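Local coordinates for protein FAD-dependent oxidoreductase (Actinomadura kijaniata, PDB 3M9V) that is a flavin-dependent oxidoreductase of the acyl-CoA dehydrogenase family, binds dTDP and probably oxidises a dTDP-linked sugar in the biosynthesis of D-kijanose, at residues A23-L27 against G75-D79; D46-P52 against R220-T224; Q256-V261 against M336-F340. All coordinates share one frame; numbering follows the deposited sequence.

Interaction 1: residues A23-L27 against G75-D79; sequences AGRVL and GLGVD
Leu76 and Val78 reach from the loop 75-79 to one side of helix 22-32, where Ala23, Val26 and Leu27 receive them. Most of the contact is aliphatic. CD1 of Leu76 lies against Val26 and Leu27, 4.1 Å from Leu27 CB and 4.2 Å from Val26 CG1. Val78 turns CG2 to the helix; with CG1 anti to the backbone N (chi1 178°), CG2 is left beside that N and meets both Ala23 and Leu27, 4.0 Å from Leu27 CB. The Leu27 and Val78 side chains cross at about a right angle.

A second group of contacts joins methyls to backbone. Ala23 CB lies 3.5 Å from Leu76 O, and Val78 CG2 lies 3.7 Å from Ala23 O. That carbonyl is engaged within its own helix, accepting from Leu27 N at 3.0 Å. Between the two aliphatic residues Gly77 turns the loop with a positive phi of 73°, and both Leu76 and Val78 direct their CB atoms toward the helix.

Leu27 and Val78 also touch helix 81-94, so the contact seats helix 22-32 against the 75-79 loop and helix 81-94, within the helical N-terminal part of the acyl-CoA dehydrogenase fold. No hydrogen bond or charge pair links the segments; the association rests on van der Waals and apolar contact.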
loop_
_atom_site.group_PDB
_atom_site.type_symbol
_atom_site.label_atom_id
_atom_site.label_comp_id
_atom_site.label_asym_id
_atom_site.label_seq_id
_atom_site.Cartn_x
_atom_site.Cartn_y
_atom_site.Cartn_z
ATOM N N ALA A 23 19.215 -1.774 -35.261
ATOM C CA ALA A 23 18.738 -3.152 -35.333
ATOM C C ALA A 23 17.481 -3.391 -34.489
ATOM O O ALA A 23 16.578 -4.155 -34.887
ATOM C CB ALA A 23 19.847 -4.115 -34.973
ATOM N N GLY A 24 17.415 -2.687 -33.354
ATOM C CA GLY A 24 16.273 -2.816 -32.457
ATOM C C GLY A 24 15.048 -2.314 -33.207
ATOM O O GLY A 24 13.955 -2.884 -33.113
ATOM N N ARG A 25 15.193 -1.210 -33.933
ATOM C CA ARG A 25 14.032 -0.719 -34.695
ATOM C C ARG A 25 13.522 -1.687 -35.754
ATOM O O ARG A 25 12.312 -1.906 -35.912
ATOM C CB ARG A 25 14.416 0.555 -35.450
ATOM C CG ARG A 25 13.820 1.838 -34.875
ATOM C CD ARG A 25 14.528 3.099 -35.387
ATOM N NE ARG A 25 15.443 3.626 -34.378
ATOM C CZ ARG A 25 16.642 4.137 -34.641
ATOM N NH1 ARG A 25 17.407 4.571 -33.649
ATOM N NH2 ARG A 25 17.071 4.206 -35.895
ATOM N N VAL A 26 14.454 -2.261 -36.511
ATOM C CA VAL A 26 14.095 -3.278 -37.517
ATOM C C VAL A 26 13.344 -4.454 -36.887
ATOM O O VAL A 26 12.267 -4.841 -37.339
ATOM C CB VAL A 26 15.378 -3.770 -38.262
ATOM C CG1 VAL A 26 15.040 -4.931 -39.186
ATOM C CG2 VAL A 26 16.043 -2.592 -39.026
ATOM N N LEU A 27 13.899 -5.011 -35.814
ATOM C CA LEU A 27 13.200 -6.023 -35.016
ATOM C C LEU A 27 11.750 -5.661 -34.696
ATOM O O LEU A 27 10.813 -6.426 -34.949
ATOM C CB LEU A 27 13.980 -6.302 -33.724
ATOM C CG LEU A 27 13.197 -7.278 -32.826
ATOM C CD1 LEU A 27 13.003 -8.565 -33.619
ATOM C CD2 LEU A 27 13.940 -7.584 -31.509
ATOM N N GLY A 75 22.592 -12.848 -38.584
ATOM C CA GLY A 75 21.453 -12.414 -37.780
ATOM C C GLY A 75 21.178 -10.918 -37.884
ATOM O O GLY A 75 21.980 -10.175 -38.465
ATOM N N LEU A 76 20.073 -10.446 -37.305
ATOM C CA LEU A 76 19.828 -9.007 -37.276
ATOM C C LEU A 76 20.830 -8.283 -36.397
ATOM O O LEU A 76 20.904 -7.078 -36.475
ATOM C CB LEU A 76 18.472 -8.650 -36.693
ATOM C CG LEU A 76 17.193 -8.930 -37.462
ATOM C CD1 LEU A 76 16.118 -8.110 -36.741
ATOM C CD2 LEU A 76 17.401 -8.449 -38.893
ATOM N N GLY A 77 21.557 -8.974 -35.528
ATOM C CA GLY A 77 22.503 -8.264 -34.678
ATOM C C GLY A 77 21.915 -7.423 -33.546
ATOM O O GLY A 77 22.604 -6.527 -33.049
ATOM N N VAL A 78 20.680 -7.675 -33.115
ATOM C CA VAL A 78 20.187 -7.009 -31.904
ATOM C C VAL A 78 21.088 -7.409 -30.748
ATOM O O VAL A 78 21.290 -8.587 -30.464
ATOM C CB VAL A 78 18.708 -7.318 -31.591
ATOM C CG1 VAL A 78 18.278 -6.633 -30.281
ATOM C CG2 VAL A 78 17.848 -6.839 -32.763
ATOM N N ASP A 79 21.692 -6.434 -30.085
ATOM C CA ASP A 79 22.581 -6.796 -28.996
ATOM C C ASP A 79 22.330 -5.984 -27.734
ATOM O O ASP A 79 23.074 -6.193 -26.782
ATOM C CB ASP A 79 24.039 -6.638 -29.423
ATOM C CG ASP A 79 24.399 -5.185 -29.635
ATOM O OD1 ASP A 79 23.525 -4.297 -29.743
ATOM O OD2 ASP A 79 25.606 -4.915 -29.688
#

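Interaction 2: residues D46-P52 against R220-T224; sequences DRDGTFP and RASGT
Arg220 leaves its backbone with CG anti to the carbonyl carbon (chi1 -75°), then bends at chi3 (57°), which turns the guanidinium toward the end of helix 35-48. There NE donates to Asp46 O at 2.7 Å, nearly straight, with the oxygen only 5° out of the guanidinium plane; NH2 adds a weak bond to Arg47 O, and NH1 forms a salt bridge with Asp215 OD1. The Asp46 carboxylate crosses this chain with its plane almost perpendicular to the guanidinium, OD1 resting 3.4 Å from Arg220 CD. OD2 instead forms a salt bridge with Arg378, while a water takes the backbone N-H of Arg220 and donates to Asp46 OD1.

The arginine thus binds carbonyls in the last turn of a helix, just before Gly49 leaves helical geometry with positive phi, and ties the helical N-terminal domain to the loop leading into strand 225-234 of the β-domain. A leucine in place of Arg220 would probably leave Asp46 O without this donor and Asp215 without this salt-bridge mate.

Farther along, Ala221 CB meets Thr50 O at 3.3 Å. Ala221 O receives a CA-H...O contact from Phe51 CA (3.5 Å) and lies 3.3 Å from Pro52 CD. The Phe51 ring presents its edge to Ser222 O and Gly223 N, and a second water donates to Arg220 O (2.6 Å) and accepts from Gly223 N.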
loop_
_atom_site.group_PDB
_atom_site.type_symbol
_atom_site.label_atom_id
_atom_site.label_comp_id
_atom_site.label_asym_id
_atom_site.label_seq_id
_atom_site.Cartn_x
_atom_site.Cartn_y
_atom_site.Cartn_z
ATOM N N ASP A 46 -5.046 -19.923 -24.526
ATOM C CA ASP A 46 -5.202 -19.855 -23.080
ATOM C C ASP A 46 -6.278 -20.804 -22.567
ATOM O O ASP A 46 -6.113 -21.486 -21.560
ATOM C CB ASP A 46 -5.538 -18.414 -22.687
ATOM C CG ASP A 46 -5.902 -18.285 -21.222
ATOM O OD1 ASP A 46 -5.062 -18.412 -20.313
ATOM O OD2 ASP A 46 -7.075 -18.043 -20.919
ATOM N N ARG A 47 -7.425 -20.809 -23.237
ATOM C CA ARG A 47 -8.515 -21.676 -22.826
ATOM C C ARG A 47 -8.028 -23.121 -22.871
ATOM O O ARG A 47 -8.081 -23.845 -21.878
ATOM C CB ARG A 47 -9.682 -21.416 -23.776
ATOM C CG ARG A 47 -10.882 -22.314 -23.554
ATOM C CD ARG A 47 -12.005 -21.971 -24.553
ATOM N NE ARG A 47 -11.979 -20.556 -24.940
ATOM C CZ ARG A 47 -11.846 -20.095 -26.184
ATOM N NH1 ARG A 47 -11.728 -20.945 -27.194
ATOM N NH2 ARG A 47 -11.831 -18.788 -26.434
ATOM N N ASP A 48 -7.477 -23.550 -23.997
ATOM C CA ASP A 48 -7.090 -24.953 -24.129
ATOM C C ASP A 48 -5.723 -25.279 -23.536
ATOM O O ASP A 48 -5.428 -26.453 -23.418
ATOM C CB ASP A 48 -7.000 -25.387 -25.598
ATOM C CG ASP A 48 -8.298 -25.163 -26.369
ATOM O OD1 ASP A 48 -9.375 -25.216 -25.747
ATOM O OD2 ASP A 48 -8.229 -24.920 -27.590
ATOM N N GLY A 49 -4.868 -24.304 -23.235
ATOM C CA GLY A 49 -3.568 -24.623 -22.642
ATOM C C GLY A 49 -2.590 -25.151 -23.680
ATOM O O GLY A 49 -1.812 -26.055 -23.402
ATOM N N THR A 50 -2.632 -24.627 -24.902
ATOM C CA THR A 50 -1.867 -25.243 -25.978
ATOM C C THR A 50 -0.917 -24.201 -26.549
ATOM O O THR A 50 -1.185 -22.996 -26.553
ATOM C CB THR A 50 -2.782 -25.718 -27.144
ATOM O OG1 THR A 50 -3.524 -24.603 -27.654
ATOM C CG2 THR A 50 -3.739 -26.836 -26.711
ATOM N N PHE A 51 0.215 -24.680 -27.045
ATOM C CA PHE A 51 1.289 -23.798 -27.464
ATOM C C PHE A 51 0.969 -23.291 -28.881
ATOM O O PHE A 51 0.457 -24.044 -29.706
ATOM C CB PHE A 51 2.594 -24.591 -27.393
ATOM C CG PHE A 51 3.791 -23.754 -27.661
ATOM C CD1 PHE A 51 4.385 -23.022 -26.631
ATOM C CD2 PHE A 51 4.283 -23.658 -28.960
ATOM C CE1 PHE A 51 5.474 -22.206 -26.913
ATOM C CE2 PHE A 51 5.381 -22.852 -29.241
ATOM C CZ PHE A 51 5.974 -22.121 -28.220
ATOM N N PRO A 52 1.227 -22.010 -29.181
ATOM C CA PRO A 52 0.858 -21.543 -30.519
ATOM C C PRO A 52 1.925 -21.912 -31.563
ATOM O O PRO A 52 2.754 -21.076 -31.917
ATOM C CB PRO A 52 0.801 -20.026 -30.312
ATOM C CG PRO A 52 1.958 -19.767 -29.329
ATOM C CD PRO A 52 1.826 -20.937 -28.358
ATOM N N ARG A 220 -0.618 -19.805 -19.877
ATOM C CA ARG A 220 -1.127 -21.129 -20.195
ATOM C C ARG A 220 -0.619 -21.680 -21.520
ATOM O O ARG A 220 -0.511 -22.900 -21.684
ATOM C CB ARG A 220 -2.650 -21.205 -20.034
ATOM C CG ARG A 220 -3.041 -21.257 -18.571
ATOM C CD ARG A 220 -4.572 -21.238 -18.413
ATOM N NE ARG A 220 -5.171 -22.354 -19.138
ATOM C CZ ARG A 220 -5.150 -23.632 -18.761
ATOM N NH1 ARG A 220 -4.584 -24.037 -17.625
ATOM N NH2 ARG A 220 -5.723 -24.526 -19.557
ATOM N N ALA A 221 -0.274 -20.778 -22.429
ATOM C CA ALA A 221 0.131 -21.172 -23.771
ATOM C C ALA A 221 1.645 -21.213 -23.922
ATOM O O ALA A 221 2.132 -21.355 -25.058
ATOM C CB ALA A 221 -0.448 -20.235 -24.834
ATOM N N SER A 222 2.391 -21.088 -22.825
ATOM C CA SER A 222 3.835 -20.850 -22.950
ATOM C C SER A 222 4.637 -22.139 -23.078
ATOM O O SER A 222 5.869 -22.113 -23.265
ATOM C CB SER A 222 4.394 -20.057 -21.754
ATOM O OG SER A 222 4.168 -20.770 -20.548
ATOM N N GLY A 223 3.941 -23.265 -22.973
ATOM C CA GLY A 223 4.595 -24.571 -23.154
ATOM C C GLY A 223 5.635 -24.898 -22.094
ATOM O O GLY A 223 6.723 -25.407 -22.410
ATOM N N THR A 224 5.286 -24.580 -20.849
ATOM C CA THR A 224 6.262 -24.519 -19.779
ATOM C C THR A 224 6.322 -25.899 -19.109
ATOM O O THR A 224 5.972 -26.084 -17.943
ATOM C CB THR A 224 6.006 -23.287 -18.874
ATOM O OG1 THR A 224 6.246 -22.117 -19.671
ATOM C CG2 THR A 224 6.975 -23.235 -17.664
HETATM O O HOH W 1 -2.535 -17.751 -19.849
HETATM O O HOH W 2 1.176 -24.249 -23.214
#

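Interaction 3: residues Q256-V261 against M336-F340; sequences QTVSSV and MMRHF. With TYD (thymidine-5'-diphosphate), chain B.
The Phe340 ring carries Val261 on one face: Val261 CA stands 3.9 Å from the ring centroid, 20° off the normal, in a CH-pi contact displaced toward the rim. Val261 CG2 comes within 3.5 Å of Phe340 CD1, and Ser260 CB approaches CZ of the same ring obliquely at 3.5 Å. With CG anti to the backbone N (chi1 -178°), Phe340 extends past Thr257, and the two side chains run by each other in opposite directions.

Thr257 sits at the centre of the contact. Its CG2 faces Phe340 CB, and OG1 lies 3.2 Å from the CE methyl of Met337, a chain bent at chi2 and chi3. This hydroxyl is satisfied within its own helix by Leu253 O. Met337 CE also touches Gln256 CB, while Met336 CE reaches Val258 CG2 at 3.9 Å.

The same short helix also serves dTDP. Gln256, extended beyond CG, donates from NE2 to O2B of the β-phosphate in a nearly straight bond of 2.9 Å, and Ser259 OG is 2.7 Å from O2A of the α-phosphate. Arg332, from the same helix as Met336, also bonds the nucleotide.

The axes of the short stretches 256-260 and 336-340 approach to 9.6 Å, their N-to-C directions 37° apart, within the C-terminal helical domain. Helix 291-323 touches Val258, Val261 and Met336; helix 96-118 covers Val258 and Ser259, and helix 391-402 meets Met337.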
loop_
_atom_site.group_PDB
_atom_site.type_symbol
_atom_site.label_atom_id
_atom_site.label_comp_id
_atom_site.label_asym_id
_atom_site.label_seq_id
_atom_site.Cartn_x
_atom_site.Cartn_y
_atom_site.Cartn_z
ATOM N N GLN A 256 23.724 -14.730 -15.602
ATOM C CA GLN A 256 22.348 -14.940 -15.175
ATOM C C GLN A 256 21.491 -13.707 -15.375
ATOM O O GLN A 256 20.270 -13.789 -15.566
ATOM C CB GLN A 256 22.316 -15.365 -13.712
ATOM C CG GLN A 256 22.923 -16.737 -13.553
ATOM C CD GLN A 256 23.250 -17.013 -12.114
ATOM O OE1 GLN A 256 22.671 -16.425 -11.199
ATOM N NE2 GLN A 256 24.200 -17.908 -11.899
ATOM N N THR A 257 22.143 -12.550 -15.347
ATOM C CA THR A 257 21.386 -11.330 -15.557
ATOM C C THR A 257 21.044 -11.217 -17.038
ATOM O O THR A 257 19.889 -10.990 -17.427
ATOM C CB THR A 257 22.172 -10.111 -15.028
ATOM O OG1 THR A 257 22.308 -10.240 -13.611
ATOM C CG2 THR A 257 21.399 -8.826 -15.350
ATOM N N VAL A 258 22.065 -11.364 -17.880
ATOM C CA VAL A 258 21.859 -11.313 -19.318
ATOM C C VAL A 258 20.759 -12.317 -19.697
ATOM O O VAL A 258 19.865 -12.013 -20.496
ATOM C CB VAL A 258 23.186 -11.525 -20.093
ATOM C CG1 VAL A 258 22.921 -11.668 -21.594
ATOM C CG2 VAL A 258 24.163 -10.336 -19.895
ATOM N N SER A 259 20.824 -13.517 -19.126
ATOM C CA SER A 259 19.822 -14.537 -19.397
ATOM C C SER A 259 18.376 -14.191 -19.078
ATOM O O SER A 259 17.493 -14.815 -19.662
ATOM C CB SER A 259 20.107 -15.789 -18.547
ATOM O OG SER A 259 21.267 -16.384 -19.089
ATOM N N SER A 260 18.112 -13.297 -18.122
ATOM C CA SER A 260 16.750 -13.175 -17.616
ATOM C C SER A 260 16.180 -11.772 -17.531
ATOM O O SER A 260 14.962 -11.619 -17.466
ATOM C CB SER A 260 16.675 -13.734 -16.187
ATOM O OG SER A 260 16.711 -15.148 -16.287
ATOM N N VAL A 261 17.035 -10.756 -17.512
ATOM C CA VAL A 261 16.600 -9.394 -17.188
ATOM C C VAL A 261 15.623 -8.784 -18.197
ATOM O O VAL A 261 14.740 -7.978 -17.843
ATOM C CB VAL A 261 17.797 -8.445 -16.863
ATOM C CG1 VAL A 261 18.531 -8.057 -18.140
ATOM C CG2 VAL A 261 17.212 -7.200 -16.180
ATOM N N MET A 336 25.369 -6.012 -11.833
ATOM C CA MET A 336 24.327 -6.350 -12.794
ATOM C C MET A 336 23.142 -7.004 -12.096
ATOM O O MET A 336 21.998 -6.609 -12.317
ATOM C CB MET A 336 24.889 -7.219 -13.906
ATOM C CG MET A 336 25.831 -6.422 -14.822
ATOM S SD MET A 336 26.482 -7.433 -16.179
ATOM C CE MET A 336 25.020 -7.743 -17.155
ATOM N N MET A 337 23.422 -7.922 -11.181
ATOM C CA MET A 337 22.363 -8.621 -10.473
ATOM C C MET A 337 21.563 -7.729 -9.509
ATOM O O MET A 337 20.350 -7.851 -9.332
ATOM C CB MET A 337 22.948 -9.862 -9.786
ATOM C CG MET A 337 21.884 -10.700 -9.100
ATOM S SD MET A 337 20.708 -11.474 -10.256
ATOM C CE MET A 337 21.634 -12.501 -11.381
ATOM N N ARG A 338 22.252 -6.787 -8.885
ATOM C CA ARG A 338 21.603 -5.809 -8.025
ATOM C C ARG A 338 20.664 -4.890 -8.821
ATOM O O ARG A 338 19.530 -4.685 -8.413
ATOM C CB ARG A 338 22.676 -4.960 -7.332
ATOM C CG ARG A 338 22.070 -3.862 -6.438
ATOM C CD ARG A 338 21.763 -4.443 -5.065
ATOM N NE ARG A 338 21.569 -3.484 -3.966
ATOM C CZ ARG A 338 22.545 -2.977 -3.221
ATOM N NH1 ARG A 338 23.807 -3.284 -3.472
ATOM N NH2 ARG A 338 22.270 -2.142 -2.232
ATOM N N HIS A 339 21.098 -4.316 -9.937
ATOM C CA HIS A 339 20.146 -3.628 -10.805
ATOM C C HIS A 339 18.957 -4.502 -11.185
ATOM O O HIS A 339 17.836 -4.010 -11.084
ATOM C CB HIS A 339 20.754 -3.144 -12.124
ATOM C CG HIS A 339 21.619 -1.926 -11.979
ATOM N ND1 HIS A 339 21.107 -0.645 -11.952
ATOM C CD2 HIS A 339 22.964 -1.800 -11.857
ATOM C CE1 HIS A 339 22.103 0.222 -11.859
ATOM N NE2 HIS A 339 23.237 -0.454 -11.777
ATOM N N PHE A 340 19.198 -5.739 -11.631
ATOM C CA PHE A 340 18.153 -6.701 -12.012
ATOM C C PHE A 340 17.202 -6.902 -10.832
ATOM O O PHE A 340 15.978 -6.742 -10.948
ATOM C CB PHE A 340 18.788 -8.026 -12.479
ATOM C CG PHE A 340 17.835 -9.107 -12.941
ATOM C CD1 PHE A 340 16.487 -8.867 -13.235
ATOM C CD2 PHE A 340 18.306 -10.421 -13.065
ATOM C CE1 PHE A 340 15.634 -9.901 -13.678
ATOM C CE2 PHE A 340 17.451 -11.480 -13.440
ATOM C CZ PHE A 340 16.104 -11.210 -13.757
HETATM P PA TYD B . 23.350 -18.754 -17.341
HETATM O O1A TYD B . 23.087 -20.175 -17.805
HETATM O O2A TYD B . 22.202 -17.832 -16.971
HETATM O O3A TYD B . 24.414 -18.780 -16.139
HETATM P PB TYD B . 24.572 -20.162 -15.333
HETATM O O1B TYD B . 23.146 -20.666 -15.197
HETATM O O2B TYD B . 25.151 -19.600 -14.051
HETATM O O3B TYD B . 25.506 -20.960 -16.224
HETATM O "O5'" TYD B . 24.342 -17.980 -18.351
HETATM C "C5'" TYD B . 25.698 -18.369 -18.562
HETATM C "C4'" TYD B . 25.878 -17.745 -19.939
HETATM O "O4'" TYD B . 25.903 -16.326 -19.852
HETATM C "C3'" TYD B . 27.144 -18.158 -20.665
HETATM O "O3'" TYD B . 26.609 -18.903 -21.761
HETATM C "C2'" TYD B . 27.686 -16.866 -21.255
HETATM C "C1'" TYD B . 26.703 -15.757 -20.892
HETATM N N1 TYD B . 27.413 -14.593 -20.345
HETATM C C2 TYD B . 27.188 -13.372 -20.828
HETATM O O2 TYD B . 26.372 -13.225 -21.769
HETATM N N3 TYD B . 27.857 -12.318 -20.311
HETATM C C4 TYD B . 28.741 -12.477 -19.299
HETATM O O4 TYD B . 29.343 -11.483 -18.839
HETATM C C5 TYD B . 28.986 -13.741 -18.791
HETATM C C5M TYD B . 29.957 -14.025 -17.677
HETATM C C6 TYD B . 28.283 -14.800 -19.349
#

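How the interactions relate
Interaction 3 alone of the three touches the nucleotide; in interaction 1 the side chain of Val78 is about 13 Å from the bound thymidine-5'-diphosphate. Interactions 2 and 3 both approach the flavin site: the Ser222 side chain is about 5 Å from that of Ser173 and the Ser260 side chain about 6 Å from that of Ile145, both FMN-binding residues, although no flavin is bound to this chain in the model. Interactions 1 and 2 begin on consecutive helices, 22-32 and 35-48, and their segments alternate along the chain, yet their centres are 28 Å apart. Interactions 1 and 3 come within about 8 Å at their nearest atoms. Interactions 2 and 3 lie on opposite sides of the chain's centre.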